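Local structure of 2-hydroxymethyl glutarate dehydrogenase (3CKY) at residues G134-F147 / L154-G168. The protein interconverts 2-formylglutarate and (S)-2-hydroxymethylglutarate with NAD(H), a step in the fermentation of nicotinate. Sequence-based numbering, arbitrary orientation.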
loop_
_atom_site.group_PDB
_atom_site.type_symbol
_atom_site.label_atom_id
_atom_site.label_comp_id
_atom_site.label_asym_id
_atom_site.label_seq_id
_atom_site.Cartn_x
_atom_site.Cartn_y
_atom_site.Cartn_z
ATOM N N GLY A 134 -12.555 3.096 -38.603
ATOM C CA GLY A 134 -13.756 3.772 -38.118
ATOM C C GLY A 134 -14.573 2.920 -37.156
ATOM O O GLY A 134 -15.798 3.061 -37.081
ATOM N N THR A 135 -13.893 2.041 -36.422
ATOM C CA THR A 135 -14.554 1.076 -35.538
ATOM C C THR A 135 -14.269 1.327 -34.059
ATOM O O THR A 135 -14.542 0.465 -33.217
ATOM C CB THR A 135 -14.138 -0.365 -35.897
ATOM O OG1 THR A 135 -12.719 -0.518 -35.744
ATOM C CG2 THR A 135 -14.543 -0.681 -37.325
ATOM N N LEU A 136 -13.741 2.511 -33.748
ATOM C CA LEU A 136 -13.436 2.899 -32.372
ATOM C C LEU A 136 -14.646 2.767 -31.453
ATOM O O LEU A 136 -15.777 3.062 -31.856
ATOM C CB LEU A 136 -12.954 4.357 -32.317
ATOM C CG LEU A 136 -11.564 4.670 -32.859
ATOM C CD1 LEU A 136 -11.361 6.177 -32.870
ATOM C CD2 LEU A 136 -10.483 3.973 -32.046
ATOM N N THR A 137 -14.404 2.330 -30.220
ATOM C CA THR A 137 -15.418 2.421 -29.169
ATOM C C THR A 137 -15.258 3.771 -28.510
ATOM O O THR A 137 -14.159 4.143 -28.118
ATOM C CB THR A 137 -15.291 1.289 -28.139
ATOM O OG1 THR A 137 -15.584 0.048 -28.786
ATOM C CG2 THR A 137 -16.264 1.487 -26.979
ATOM N N ILE A 138 -16.350 4.516 -28.424
ATOM C CA ILE A 138 -16.323 5.878 -27.912
ATOM C C ILE A 138 -17.247 5.989 -26.706
ATOM O O ILE A 138 -18.436 5.679 -26.799
ATOM C CB ILE A 138 -16.718 6.897 -29.001
ATOM C CG1 ILE A 138 -15.777 6.753 -30.220
ATOM C CG2 ILE A 138 -16.690 8.324 -28.438
ATOM C CD1 ILE A 138 -16.022 7.747 -31.356
ATOM N N MET A 139 -16.685 6.425 -25.576
ATOM C CA MET A 139 -17.419 6.511 -24.324
ATOM C C MET A 139 -17.658 7.988 -23.996
ATOM O O MET A 139 -16.715 8.731 -23.735
ATOM C CB MET A 139 -16.632 5.814 -23.214
ATOM C CG MET A 139 -16.428 4.295 -23.440
ATOM S SD MET A 139 -14.772 3.662 -22.967
ATOM C CE MET A 139 -13.762 4.549 -24.162
ATOM N N VAL A 140 -18.929 8.398 -23.994
ATOM C CA VAL A 140 -19.288 9.816 -23.955
ATOM C C VAL A 140 -19.953 10.239 -22.647
ATOM O O VAL A 140 -20.901 9.605 -22.188
ATOM C CB VAL A 140 -20.237 10.182 -25.124
ATOM C CG1 VAL A 140 -20.509 11.689 -25.142
ATOM C CG2 VAL A 140 -19.649 9.724 -26.457
ATOM N N GLY A 141 -19.433 11.317 -22.063
ATOM C CA GLY A 141 -20.035 11.969 -20.905
ATOM C C GLY A 141 -20.622 13.290 -21.348
ATOM O O GLY A 141 -19.888 14.195 -21.724
ATOM N N ALA A 142 -21.948 13.400 -21.317
ATOM C CA ALA A 142 -22.628 14.603 -21.803
ATOM C C ALA A 142 -24.094 14.608 -21.408
ATOM O O ALA A 142 -24.601 13.624 -20.881
ATOM C CB ALA A 142 -22.489 14.701 -23.319
ATOM N N SER A 143 -24.768 15.728 -21.658
ATOM C CA SER A 143 -26.225 15.790 -21.543
ATOM C C SER A 143 -26.837 14.953 -22.662
ATOM O O SER A 143 -26.176 14.650 -23.656
ATOM C CB SER A 143 -26.727 17.237 -21.626
ATOM O OG SER A 143 -26.620 17.739 -22.944
ATOM N N GLU A 144 -28.099 14.580 -22.499
ATOM C CA GLU A 144 -28.808 13.841 -23.540
ATOM C C GLU A 144 -28.870 14.645 -24.836
ATOM O O GLU A 144 -28.591 14.118 -25.910
ATOM C CB GLU A 144 -30.222 13.473 -23.075
ATOM C CG GLU A 144 -30.991 12.577 -24.045
ATOM C CD GLU A 144 -30.198 11.354 -24.485
ATOM O OE1 GLU A 144 -29.603 10.679 -23.621
ATOM O OE2 GLU A 144 -30.165 11.072 -25.701
ATOM N N ALA A 145 -29.220 15.925 -24.715
ATOM C CA ALA A 145 -29.328 16.828 -25.861
ATOM C C ALA A 145 -28.018 16.928 -26.638
ATOM O O ALA A 145 -28.017 16.877 -27.864
ATOM C CB ALA A 145 -29.767 18.212 -25.396
ATOM N N VAL A 146 -26.907 17.071 -25.918
ATOM C CA VAL A 146 -25.595 17.219 -26.540
ATOM C C VAL A 146 -25.109 15.901 -27.160
ATOM O O VAL A 146 -24.451 15.909 -28.205
ATOM C CB VAL A 146 -24.542 17.752 -25.525
ATOM C CG1 VAL A 146 -23.141 17.722 -26.122
ATOM C CG2 VAL A 146 -24.901 19.170 -25.079
ATOM N N PHE A 147 -25.423 14.774 -26.525
ATOM C CA PHE A 147 -25.077 13.470 -27.098
ATOM C C PHE A 147 -25.772 13.251 -28.437
ATOM O O PHE A 147 -25.123 12.840 -29.401
ATOM C CB PHE A 147 -25.422 12.318 -26.156
ATOM C CG PHE A 147 -25.137 10.962 -26.744
ATOM C CD1 PHE A 147 -23.836 10.466 -26.788
ATOM C CD2 PHE A 147 -26.162 10.188 -27.277
ATOM C CE1 PHE A 147 -23.562 9.215 -27.342
ATOM C CE2 PHE A 147 -25.896 8.933 -27.830
ATOM C CZ PHE A 147 -24.592 8.446 -27.856
ATOM N N LEU A 154 -19.948 11.216 -34.365
ATOM C CA LEU A 154 -19.275 10.130 -33.646
ATOM C C LEU A 154 -19.433 8.788 -34.369
ATOM O O LEU A 154 -18.505 7.983 -34.413
ATOM C CB LEU A 154 -19.834 10.009 -32.219
ATOM C CG LEU A 154 -19.136 10.748 -31.075
ATOM C CD1 LEU A 154 -18.329 11.960 -31.538
ATOM C CD2 LEU A 154 -20.160 11.133 -30.011
ATOM N N SER A 155 -20.612 8.567 -34.943
ATOM C CA SER A 155 -20.928 7.305 -35.613
ATOM C C SER A 155 -20.159 7.076 -36.912
ATOM O O SER A 155 -20.085 5.945 -37.380
ATOM C CB SER A 155 -22.429 7.217 -35.879
ATOM O OG SER A 155 -23.129 7.135 -34.647
ATOM N N VAL A 156 -19.593 8.133 -37.492
ATOM C CA VAL A 156 -18.705 7.969 -38.658
ATOM C C VAL A 156 -17.317 7.493 -38.228
ATOM O O VAL A 156 -16.759 6.585 -38.831
ATOM C CB VAL A 156 -18.595 9.256 -39.541
ATOM C CG1 VAL A 156 -18.197 10.453 -38.719
ATOM C CG2 VAL A 156 -17.588 9.055 -40.659
ATOM N N ILE A 157 -16.777 8.083 -37.168
ATOM C CA ILE A 157 -15.413 7.764 -36.723
ATOM C C ILE A 157 -15.320 6.528 -35.804
ATOM O O ILE A 157 -14.250 5.926 -35.672
ATOM C CB ILE A 157 -14.748 8.983 -36.051
ATOM C CG1 ILE A 157 -15.526 9.434 -34.797
ATOM C CG2 ILE A 157 -14.632 10.128 -37.060
ATOM C CD1 ILE A 157 -14.779 10.435 -33.933
ATOM N N GLY A 158 -16.438 6.153 -35.185
ATOM C CA GLY A 158 -16.485 4.994 -34.289
ATOM C C GLY A 158 -17.618 4.048 -34.625
ATOM O O GLY A 158 -18.488 4.382 -35.422
ATOM N N LYS A 159 -17.605 2.867 -34.017
ATOM C CA LYS A 159 -18.685 1.900 -34.185
ATOM C C LYS A 159 -19.586 1.876 -32.939
ATOM O O LYS A 159 -20.741 2.315 -33.006
ATOM C CB LYS A 159 -18.112 0.516 -34.510
ATOM C CG LYS A 159 -19.141 -0.605 -34.622
ATOM C CD LYS A 159 -18.556 -1.818 -35.320
ATOM C CE LYS A 159 -19.402 -3.035 -35.088
ATOM N NZ LYS A 159 -18.976 -4.192 -35.912
ATOM N N ASP A 160 -19.069 1.369 -31.815
ATOM C CA ASP A 160 -19.840 1.346 -30.565
ATOM C C ASP A 160 -19.716 2.676 -29.834
ATOM O O ASP A 160 -18.692 2.963 -29.194
ATOM C CB ASP A 160 -19.386 0.202 -29.663
ATOM C CG ASP A 160 -19.747 -1.166 -30.222
ATOM O OD1 ASP A 160 -20.589 -1.228 -31.135
ATOM O OD2 ASP A 160 -19.192 -2.180 -29.740
ATOM N N ILE A 161 -20.759 3.496 -29.956
ATOM C CA ILE A 161 -20.794 4.811 -29.325
ATOM C C ILE A 161 -21.667 4.731 -28.078
ATOM O O ILE A 161 -22.882 4.539 -28.175
ATOM C CB ILE A 161 -21.368 5.886 -30.277
ATOM C CG1 ILE A 161 -20.675 5.838 -31.652
ATOM C CG2 ILE A 161 -21.248 7.292 -29.642
ATOM C CD1 ILE A 161 -19.166 5.900 -31.598
ATOM N N TYR A 162 -21.049 4.867 -26.911
ATOM C CA TYR A 162 -21.761 4.767 -25.644
ATOM C C TYR A 162 -22.000 6.134 -25.018
ATOM O O TYR A 162 -21.063 6.941 -24.873
ATOM C CB TYR A 162 -20.975 3.921 -24.658
ATOM C CG TYR A 162 -20.904 2.464 -25.017
ATOM C CD1 TYR A 162 -21.905 1.585 -24.621
ATOM C CD2 TYR A 162 -19.822 1.955 -25.733
ATOM C CE1 TYR A 162 -21.837 0.241 -24.934
ATOM C CE2 TYR A 162 -19.741 0.607 -26.050
ATOM C CZ TYR A 162 -20.751 -0.244 -25.654
ATOM O OH TYR A 162 -20.693 -1.594 -25.958
ATOM N N HIS A 163 -23.262 6.389 -24.666
ATOM C CA HIS A 163 -23.610 7.507 -23.814
ATOM C C HIS A 163 -23.573 6.977 -22.382
ATOM O O HIS A 163 -24.555 6.444 -21.879
ATOM C CB HIS A 163 -24.980 8.071 -24.191
ATOM C CG HIS A 163 -25.368 9.278 -23.403
ATOM N ND1 HIS A 163 -24.440 10.139 -22.860
ATOM C CD2 HIS A 163 -26.582 9.777 -23.075
ATOM C CE1 HIS A 163 -25.065 11.109 -22.220
ATOM N NE2 HIS A 163 -26.365 10.914 -22.338
ATOM N N VAL A 164 -22.417 7.115 -21.740
ATOM C CA VAL A 164 -22.143 6.426 -20.476
ATOM C C VAL A 164 -22.650 7.192 -19.263
ATOM O O VAL A 164 -22.763 6.629 -18.173
ATOM C CB VAL A 164 -20.622 6.122 -20.303
ATOM C CG1 VAL A 164 -20.112 5.300 -21.480
ATOM C CG2 VAL A 164 -19.813 7.414 -20.163
ATOM N N GLY A 165 -22.960 8.465 -19.447
ATOM C CA GLY A 165 -23.463 9.281 -18.355
ATOM C C GLY A 165 -23.269 10.737 -18.667
ATOM O O GLY A 165 -23.076 11.099 -19.821
ATOM N N ASP A 166 -23.322 11.578 -17.640
ATOM C CA ASP A 166 -23.107 13.007 -17.835
ATOM C C ASP A 166 -21.605 13.320 -17.865
ATOM O O ASP A 166 -20.767 12.414 -17.834
ATOM C CB ASP A 166 -23.825 13.821 -16.761
ATOM C CG ASP A 166 -24.466 15.085 -17.319
ATOM O OD1 ASP A 166 -23.816 15.792 -18.121
ATOM O OD2 ASP A 166 -25.625 15.361 -16.955
ATOM N N THR A 167 -21.280 14.604 -17.951
ATOM C CA THR A 167 -19.902 15.062 -18.069
ATOM C C THR A 167 -18.953 14.355 -17.097
ATOM O O THR A 167 -19.236 14.231 -15.904
ATOM C CB THR A 167 -19.838 16.582 -17.851
ATOM O OG1 THR A 167 -20.778 17.202 -18.734
ATOM C CG2 THR A 167 -18.431 17.132 -18.129
ATOM N N GLY A 168 -17.835 13.875 -17.634
ATOM C CA GLY A 168 -16.845 13.156 -16.850
ATOM C C GLY A 168 -17.005 11.633 -16.824
ATOM O O GLY A 168 -16.052 10.958 -16.410
HETATM O O HOH W 1 -16.594 -0.204 -31.442
HETATM O O HOH W 2 -20.011 17.041 -21.043
#
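Water 1 ties the two chain segments together: it donates to Thr-135 O (2.8 Å), hydrogen-bonds Thr-137 OG1 and accepts from Asp-160 N at the corner, between the direct bonds Lys-159 N to Leu-136 O and Ile-138 N to Asp-160 O. Beyond it, strands 136-141 and 161-165 run parallel, and Ile-138 O receives Tyr-162 N at 2.7 Å. A bulge after Val-140 shifts the register, and Ala-142 N reaches Gly-165 O on a lone pair. On the face toward helix 144-157, Ile-138 and Ile-161 lie side by side, CD1 to CD1 3.7 Å, while Val-140 CG2 meets Leu-154 CD2. Further along, the Phe-147 and His-163 rings form an offset stack, planes 11° apart. The imidazole lies over Phe-147 CB because chi1 of -177° swings it away from its own backbone N, and His-163 CB sits 3.5 Å from the Phe-147 ring centroid. On the face of Met-139 and Tyr-162, Tyr-162 OH bonds Lys-211 and Glu-207 of the second subunit; Asp-160 OD2, at the corner, forms a salt bridge to the same lysine. This right-handed beta-alpha-beta crossover thus has a mostly apolar helix side bordered by the Phe-147/His-163 stack, and a subunit-facing side combining apolar packing on Ile-208 of the second subunit with the Tyr-162 and Asp-160 bonds.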